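Local coordinates for RagB/SusD family nutrient uptake outer membrane protein (Bacteroides thetaiotaomicron, PDB 7KV2), which probably binds beta-glucan at the cell surface as a SusD-family outer-membrane protein serving nutrient uptake, at residues H58-A63 against W112-S117; D313-G318 against A379-N384; K427-V432 against D447-E452. All blocks are in the same frame, centred on the assembly; numbering follows the deposited sequence.

The three contacts follow one another along the chain and do not touch. Interaction 1 seats a tight turn on a helix in the N-terminal part of the chain, while interactions 2 and 3 both fall in the C-terminal part. The centre of interaction 1 is 25 Å from that of interaction 2 and 33 Å from that of interaction 3, which lies across the chain's centre from it; interactions 2 and 3 are 32 Å apart, centre to centre. Interaction 3 is a helix-helix contact, with the side chain of Val432 about 12 Å from the bound sodium ion held at Ile248, Ser250, Tyr253 and Tyr405. Interaction 2 joins two loops through a single backbone bridge.

Interaction 1: residues H58-A63 against W112-S117; sequences HWPDWA and WKCAYS
Trp59 holds CG anti to its carbonyl carbon (chi1 -72°) and Cys114 does the same with SG (chi1 -62°), which sets each atom beside its own backbone N; the bonds to CB direct both side chains across the contact. The motif is a type I beta turn, Trp59 to Trp62, laid against one side of helix 110-130 in the largely helical SusD-family fold; Trp62 N closes the turn on Trp59 O at 2.9 Å.

Cys114 SG is the atom on which the loop's contacts gather. It lies 3.5 Å from Trp59 CB, at the edge of the indole and near its plane. Pro60 CA is 3.7 Å from the same sulfur, and Ala63 CB, just beyond the turn, stands 3.8 Å from SG. Three residues of one short loop thus converge on a single atom, and the packing across the two segments is apolar.

One helical turn further on, Ser117 meets the six-membered part of the indole: its CB is 3.5 Å from Trp59 CZ3, in an oblique approach. An alanine here has no OG, and would probably leave Lys113 O without its side-chain donor and the edge of the indole without this polar neighbour. Around the contact, Pro60 also touches Trp157 of helix 137-162, and the turn is tied onward by a salt bridge from Asp61 to Arg286. Ser117 OG sits in the plane of the indole at its edge and donates to Lys113 O over 2.7 Å, while Ser117 N reaches that oxygen from the opposite face of the carbonyl plane.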
# COMPACT_ATOMS: atom_id res chain seq x y z
N HIS A 58 -5.37 -1.74 -9.52
CA HIS A 58 -6.00 -2.90 -8.85
C HIS A 58 -5.44 -4.20 -9.40
O HIS A 58 -6.02 -5.20 -9.12
CB HIS A 58 -7.53 -2.87 -8.90
CG HIS A 58 -8.14 -2.94 -10.26
ND1 HIS A 58 -8.36 -4.12 -10.94
CD2 HIS A 58 -8.59 -1.96 -11.06
CE1 HIS A 58 -8.91 -3.85 -12.12
NE2 HIS A 58 -9.08 -2.53 -12.20
N TRP A 59 -4.30 -4.20 -10.09
CA TRP A 59 -3.72 -5.44 -10.68
C TRP A 59 -2.76 -6.21 -9.78
O TRP A 59 -2.81 -7.44 -9.84
CB TRP A 59 -2.98 -5.07 -11.98
CG TRP A 59 -3.91 -4.72 -13.11
CD1 TRP A 59 -5.27 -4.63 -13.09
CD2 TRP A 59 -3.50 -4.38 -14.46
NE1 TRP A 59 -5.73 -4.26 -14.32
CE2 TRP A 59 -4.68 -4.09 -15.18
CE3 TRP A 59 -2.27 -4.29 -15.11
CZ2 TRP A 59 -4.65 -3.73 -16.53
CZ3 TRP A 59 -2.24 -3.96 -16.44
CH2 TRP A 59 -3.42 -3.69 -17.14
N PRO A 60 -1.77 -5.59 -9.08
CA PRO A 60 -0.58 -6.30 -8.64
C PRO A 60 -0.79 -7.45 -7.64
O PRO A 60 0.01 -8.39 -7.62
CB PRO A 60 0.36 -5.26 -8.00
CG PRO A 60 -0.40 -3.99 -7.96
CD PRO A 60 -1.64 -4.16 -8.81
N ASP A 61 -1.91 -7.43 -6.93
CA ASP A 61 -2.26 -8.55 -6.01
C ASP A 61 -2.46 -9.86 -6.80
O ASP A 61 -2.26 -10.97 -6.22
CB ASP A 61 -3.47 -8.16 -5.16
CG ASP A 61 -4.74 -7.92 -5.97
OD1 ASP A 61 -4.70 -7.12 -6.96
OD2 ASP A 61 -5.78 -8.47 -5.55
N TRP A 62 -2.81 -9.79 -8.09
CA TRP A 62 -2.89 -11.00 -8.96
C TRP A 62 -2.86 -10.57 -10.42
O TRP A 62 -3.91 -10.14 -10.97
CB TRP A 62 -4.11 -11.85 -8.62
CG TRP A 62 -4.40 -12.97 -9.58
CD1 TRP A 62 -5.55 -13.13 -10.29
CD2 TRP A 62 -3.52 -14.03 -9.99
NE1 TRP A 62 -5.47 -14.23 -11.09
CE2 TRP A 62 -4.24 -14.82 -10.91
CE3 TRP A 62 -2.21 -14.40 -9.66
CZ2 TRP A 62 -3.69 -15.94 -11.53
CZ3 TRP A 62 -1.66 -15.51 -10.27
CH2 TRP A 62 -2.38 -16.25 -11.21
N ALA A 63 -1.68 -10.66 -11.05
CA ALA A 63 -1.47 -10.20 -12.43
C ALA A 63 -0.19 -10.83 -12.99
O ALA A 63 0.78 -11.04 -12.21
CB ALA A 63 -1.41 -8.69 -12.46
N TRP A 112 6.35 -4.83 -11.26
CA TRP A 112 7.09 -4.10 -12.31
C TRP A 112 6.18 -3.94 -13.55
O TRP A 112 6.02 -2.84 -14.02
CB TRP A 112 8.38 -4.88 -12.59
CG TRP A 112 9.20 -4.32 -13.70
CD1 TRP A 112 8.92 -4.33 -15.05
CD2 TRP A 112 10.46 -3.65 -13.55
NE1 TRP A 112 9.92 -3.68 -15.74
CE2 TRP A 112 10.87 -3.25 -14.85
CE3 TRP A 112 11.27 -3.33 -12.46
CZ2 TRP A 112 12.08 -2.59 -15.07
CZ3 TRP A 112 12.45 -2.65 -12.68
CH2 TRP A 112 12.85 -2.30 -13.97
N LYS A 113 5.58 -5.03 -14.01
CA LYS A 113 4.76 -5.06 -15.24
C LYS A 113 3.49 -4.23 -15.00
O LYS A 113 3.11 -3.50 -15.91
CB LYS A 113 4.40 -6.49 -15.62
CG LYS A 113 5.58 -7.32 -16.13
CD LYS A 113 5.22 -8.77 -16.35
CE LYS A 113 6.41 -9.65 -16.69
NZ LYS A 113 6.04 -11.09 -16.76
N CYS A 114 2.92 -4.26 -13.79
CA CYS A 114 1.74 -3.42 -13.47
C CYS A 114 2.11 -1.95 -13.49
O CYS A 114 1.32 -1.14 -14.03
CB CYS A 114 1.12 -3.81 -12.13
SG CYS A 114 0.49 -5.48 -12.06
N ALA A 115 3.25 -1.56 -12.92
CA ALA A 115 3.68 -0.15 -12.83
C ALA A 115 3.84 0.40 -14.24
O ALA A 115 3.31 1.52 -14.54
CB ALA A 115 4.96 -0.06 -12.07
N TYR A 116 4.51 -0.35 -15.11
CA TYR A 116 4.82 0.16 -16.47
C TYR A 116 3.56 0.10 -17.33
O TYR A 116 3.47 0.97 -18.23
CB TYR A 116 6.05 -0.53 -17.07
CG TYR A 116 7.31 0.07 -16.50
CD1 TYR A 116 7.70 1.36 -16.82
CD2 TYR A 116 8.08 -0.62 -15.59
CE1 TYR A 116 8.83 1.94 -16.27
CE2 TYR A 116 9.23 -0.06 -15.04
CZ TYR A 116 9.63 1.21 -15.42
OH TYR A 116 10.72 1.78 -14.83
N SER A 117 2.61 -0.82 -17.08
CA SER A 117 1.29 -0.81 -17.78
C SER A 117 0.56 0.48 -17.42
O SER A 117 0.04 1.16 -18.34
CB SER A 117 0.43 -2.01 -17.47
OG SER A 117 1.16 -3.19 -17.78

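Interaction 2: residues D313-G318 against A379-N384; sequences DNHDRG and AAITGN
His315 and Ile381 are matched across the backbones as the non-hydrogen-bonded pair of a single antiparallel beta bridge, their CA atoms 4.4 Å apart. The backbone bonds flank the pair: Asp316 N donates to Ala380 O at 2.8 Å and is nearly straight (168° at the hydrogen), and Thr382 N donates to Asn314 O at 3.0 Å. Both donors stand above the plane of the carbonyl they reach. The touching backbones run 117° apart end to end, consistent with a single bridge that does not continue as a ladder.

The polar side-chain contact belongs to Asp316 and Thr382, which cross at about a right angle. Thr382 OG1 donates to Asp316 OD1 at 2.9 Å, meeting it from above the carboxylate plane. The other carboxylate oxygen, OD2, accepts from a water that in turn takes the N-H of Gly383, inside the type II turn from Ile381 to Asn384. Asp316 is therefore linked to that turn through both its oxygens. A second water donates to Asp316 O and Ala380 O, so Ala380 O receives two donors.

The third kind of contact is CH-pi. Ile381 CD1 lies over one face of the His315 imidazole, 3.8 Å from the ring centroid and 19° off its normal. The ring's rotation is fixed by ND1, which donates to Asp313 O at 2.8 Å, and by NE2, bonded to Glu376; this pairing would be expected to favour a protonated imidazole.

In the fold, the contact joins the loop between helices 299-303 and 326-331 to the loop between strands 373-375 and 400-404, and Trp344 of strand 343-345 stacks on His315.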
# COMPACT_ATOMS: atom_id res chain seq x y z
N ASP A 313 -16.26 -17.66 13.91
CA ASP A 313 -15.91 -16.26 14.25
C ASP A 313 -16.05 -15.37 13.01
O ASP A 313 -15.43 -14.27 12.97
CB ASP A 313 -14.49 -16.18 14.87
CG ASP A 313 -14.23 -14.89 15.63
OD1 ASP A 313 -15.17 -14.39 16.26
OD2 ASP A 313 -13.09 -14.34 15.55
N ASN A 314 -16.93 -15.73 12.04
CA ASN A 314 -17.21 -14.91 10.84
C ASN A 314 -15.91 -14.62 10.09
O ASN A 314 -15.83 -13.60 9.44
CB ASN A 314 -17.93 -13.60 11.18
CG ASN A 314 -19.38 -13.85 11.57
OD1 ASN A 314 -19.88 -13.17 12.45
ND2 ASN A 314 -20.05 -14.76 10.90
N HIS A 315 -14.97 -15.55 10.16
CA HIS A 315 -13.74 -15.51 9.32
C HIS A 315 -13.78 -16.68 8.38
O HIS A 315 -14.29 -17.77 8.79
CB HIS A 315 -12.50 -15.57 10.22
CG HIS A 315 -12.15 -14.28 10.89
ND1 HIS A 315 -12.89 -13.73 11.92
CD2 HIS A 315 -11.15 -13.41 10.63
CE1 HIS A 315 -12.34 -12.58 12.29
NE2 HIS A 315 -11.23 -12.36 11.52
N ASP A 316 -13.12 -16.51 7.23
CA ASP A 316 -12.95 -17.54 6.19
C ASP A 316 -11.46 -17.87 6.03
O ASP A 316 -10.57 -17.15 6.60
CB ASP A 316 -13.59 -17.10 4.89
CG ASP A 316 -15.11 -17.25 4.78
OD1 ASP A 316 -15.76 -17.69 5.76
OD2 ASP A 316 -15.63 -16.88 3.71
N ARG A 317 -11.21 -18.95 5.29
CA ARG A 317 -9.87 -19.54 5.09
C ARG A 317 -9.08 -18.77 4.03
O ARG A 317 -9.62 -18.09 3.18
CB ARG A 317 -10.03 -21.01 4.67
CG ARG A 317 -10.67 -21.20 3.30
CD ARG A 317 -11.23 -22.60 3.20
NE ARG A 317 -11.62 -22.82 1.83
CZ ARG A 317 -12.69 -23.50 1.45
NH1 ARG A 317 -13.50 -24.01 2.35
NH2 ARG A 317 -12.91 -23.67 0.15
N GLY A 318 -7.78 -19.04 4.02
CA GLY A 318 -6.87 -18.51 3.01
C GLY A 318 -5.70 -19.45 2.84
O GLY A 318 -5.90 -20.65 3.11
N ALA A 379 -8.16 -9.57 6.59
CA ALA A 379 -8.59 -10.96 6.77
C ALA A 379 -9.86 -11.22 5.94
O ALA A 379 -10.64 -10.28 5.66
CB ALA A 379 -8.84 -11.23 8.21
N ALA A 380 -10.01 -12.47 5.51
CA ALA A 380 -11.21 -12.98 4.83
C ALA A 380 -12.35 -13.04 5.85
O ALA A 380 -12.29 -13.82 6.85
CB ALA A 380 -10.93 -14.32 4.21
N ILE A 381 -13.35 -12.19 5.64
CA ILE A 381 -14.51 -12.10 6.58
C ILE A 381 -15.71 -12.72 5.89
O ILE A 381 -15.98 -12.37 4.74
CB ILE A 381 -14.79 -10.65 6.99
CG1 ILE A 381 -13.56 -10.01 7.62
CG2 ILE A 381 -16.03 -10.57 7.89
CD1 ILE A 381 -13.05 -10.73 8.84
N THR A 382 -16.34 -13.70 6.53
CA THR A 382 -17.52 -14.39 5.95
C THR A 382 -18.51 -13.36 5.38
O THR A 382 -18.92 -12.45 6.13
CB THR A 382 -18.18 -15.27 7.00
OG1 THR A 382 -17.17 -16.04 7.65
CG2 THR A 382 -19.27 -16.15 6.42
N GLY A 383 -18.89 -13.49 4.12
CA GLY A 383 -19.82 -12.56 3.46
C GLY A 383 -19.13 -11.55 2.55
O GLY A 383 -19.83 -11.02 1.66
N ASN A 384 -17.81 -11.30 2.69
CA ASN A 384 -17.10 -10.21 1.93
C ASN A 384 -16.79 -10.65 0.48
O ASN A 384 -16.18 -9.87 -0.29
CB ASN A 384 -15.88 -9.71 2.72
CG ASN A 384 -16.23 -8.64 3.73
OD1 ASN A 384 -17.35 -8.10 3.70
ND2 ASN A 384 -15.27 -8.27 4.57
O HOH W 1 -9.92 -14.86 7.94
O HOH W 2 -17.66 -15.58 2.52

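Interaction 3: residues K427-V432 against D447-E452; sequences KYLNLV and DNIIEE
Leu429, Val432, Ile449 and Glu452 make a buried helix-helix contact, joining helix 425-435 to helix 446-456 in the helical part of the SusD-family fold. The two helices are successive in the chain and run roughly the same way: their short segments make an angle of 32°, with axes 10.8 Å apart at closest approach. The nearest CA atoms are those of Leu429 and Ile449, at 6.7 Å, and in each touching pair the closest approach is between side chains.

Leu429 contributes the most buried surface on its side, 86 Å² against 33 Å² for Val432. Its CG is set anti to the backbone N (chi1 175°), and the two methyls beyond it reach the other helix, where they take different partners. CD2 lies 3.9 Å from Ile449 CG1, the side chains crossing at a slant. CD1 instead meets the aliphatic part of Glu452, 3.7 Å from its CB and 3.8 Å from its CG. The same leucine also touches Leu410 of helix 405-417, so a third helix adjoins this interface.

Glu452 serves two purposes here. Its methylenes pack against carbon, while its chain is bent at chi2 (71°), which places CD, and the carboxylate beyond finds polar partners outside the two segments. The acid is not left alone in this buried setting: OE2 forms a salt bridge with Arg338, and OE1 is hydrogen-bonded to His433 ND1. These partners would probably keep the carboxylate ionised. Val432, one turn after Leu429, runs alongside the glutamate, the two side chains pointing opposite ways, with Val432 CG1 4.0 Å from Glu452 CG and equally 4.0 Å from Glu452 OE2.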
# COMPACT_ATOMS: atom_id res chain seq x y z
N LYS A 427 -0.21 18.06 19.43
CA LYS A 427 -1.67 17.83 19.28
C LYS A 427 -1.89 16.77 18.19
O LYS A 427 -2.64 15.85 18.42
CB LYS A 427 -2.41 19.11 18.90
CG LYS A 427 -3.89 18.94 18.62
CD LYS A 427 -4.60 20.26 18.59
CE LYS A 427 -5.72 20.32 17.58
NZ LYS A 427 -6.37 21.66 17.57
N TYR A 428 -1.21 16.92 17.07
CA TYR A 428 -1.40 16.06 15.89
C TYR A 428 -1.05 14.62 16.26
O TYR A 428 -1.86 13.76 15.97
CB TYR A 428 -0.59 16.58 14.72
CG TYR A 428 -1.10 17.88 14.17
CD1 TYR A 428 -2.38 18.33 14.43
CD2 TYR A 428 -0.31 18.64 13.34
CE1 TYR A 428 -2.85 19.52 13.89
CE2 TYR A 428 -0.76 19.84 12.81
CZ TYR A 428 -2.04 20.27 13.07
OH TYR A 428 -2.47 21.43 12.49
N LEU A 429 0.12 14.40 16.88
CA LEU A 429 0.57 13.07 17.36
C LEU A 429 -0.45 12.46 18.31
O LEU A 429 -0.82 11.28 18.14
CB LEU A 429 1.94 13.22 18.02
CG LEU A 429 2.47 11.95 18.67
CD1 LEU A 429 2.51 10.79 17.64
CD2 LEU A 429 3.84 12.21 19.25
N ASN A 430 -0.96 13.23 19.26
CA ASN A 430 -1.81 12.68 20.32
C ASN A 430 -3.23 12.50 19.80
O ASN A 430 -3.93 11.69 20.40
CB ASN A 430 -1.66 13.45 21.63
CG ASN A 430 -0.33 13.09 22.26
OD1 ASN A 430 -0.18 12.00 22.83
ND2 ASN A 430 0.65 13.95 22.10
N LEU A 431 -3.64 13.16 18.71
CA LEU A 431 -5.00 12.88 18.14
C LEU A 431 -5.03 11.41 17.69
O LEU A 431 -5.99 10.68 18.02
CB LEU A 431 -5.28 13.82 16.98
CG LEU A 431 -5.74 15.23 17.36
CD1 LEU A 431 -5.86 16.07 16.11
CD2 LEU A 431 -7.06 15.19 18.10
N VAL A 432 -3.95 10.98 17.07
CA VAL A 432 -3.76 9.58 16.63
C VAL A 432 -3.59 8.63 17.83
O VAL A 432 -4.28 7.56 17.88
CB VAL A 432 -2.59 9.44 15.64
CG1 VAL A 432 -2.35 7.99 15.28
CG2 VAL A 432 -2.84 10.27 14.39
N ASP A 447 11.52 9.83 17.41
CA ASP A 447 11.37 8.39 17.75
C ASP A 447 9.91 8.09 18.09
O ASP A 447 9.40 7.04 17.64
CB ASP A 447 12.30 7.96 18.89
CG ASP A 447 13.74 7.87 18.42
OD1 ASP A 447 13.98 8.03 17.22
OD2 ASP A 447 14.60 7.71 19.26
N ASN A 448 9.26 8.94 18.86
CA ASN A 448 7.85 8.74 19.27
C ASN A 448 6.95 8.76 18.01
O ASN A 448 6.01 7.98 17.97
CB ASN A 448 7.36 9.74 20.31
CG ASN A 448 7.79 9.37 21.71
OD1 ASN A 448 8.44 8.34 21.91
ND2 ASN A 448 7.45 10.20 22.69
N ILE A 449 7.17 9.68 17.08
CA ILE A 449 6.30 9.83 15.88
C ILE A 449 6.50 8.60 14.98
O ILE A 449 5.49 8.02 14.53
CB ILE A 449 6.54 11.16 15.17
CG1 ILE A 449 6.22 12.32 16.10
CG2 ILE A 449 5.74 11.23 13.88
CD1 ILE A 449 6.73 13.66 15.61
N ILE A 450 7.74 8.18 14.79
CA ILE A 450 8.07 7.01 13.94
C ILE A 450 7.45 5.76 14.58
O ILE A 450 6.86 4.92 13.84
CB ILE A 450 9.59 6.91 13.74
CG1 ILE A 450 10.12 8.14 12.99
CG2 ILE A 450 9.92 5.61 13.04
CD1 ILE A 450 9.47 8.31 11.64
N GLU A 451 7.52 5.64 15.90
CA GLU A 451 6.89 4.48 16.58
C GLU A 451 5.35 4.56 16.48
O GLU A 451 4.71 3.48 16.44
CB GLU A 451 7.45 4.31 17.98
CG GLU A 451 6.88 3.09 18.68
CD GLU A 451 7.18 1.71 18.09
OE1 GLU A 451 7.91 1.57 17.06
OE2 GLU A 451 6.68 0.75 18.69
N GLU A 452 4.75 5.75 16.47
CA GLU A 452 3.28 5.85 16.34
C GLU A 452 2.89 5.37 14.94
O GLU A 452 1.91 4.65 14.84
CB GLU A 452 2.75 7.26 16.58
CG GLU A 452 1.26 7.32 16.80
CD GLU A 452 0.81 6.76 18.13
OE1 GLU A 452 1.64 6.79 19.10
OE2 GLU A 452 -0.31 6.20 18.18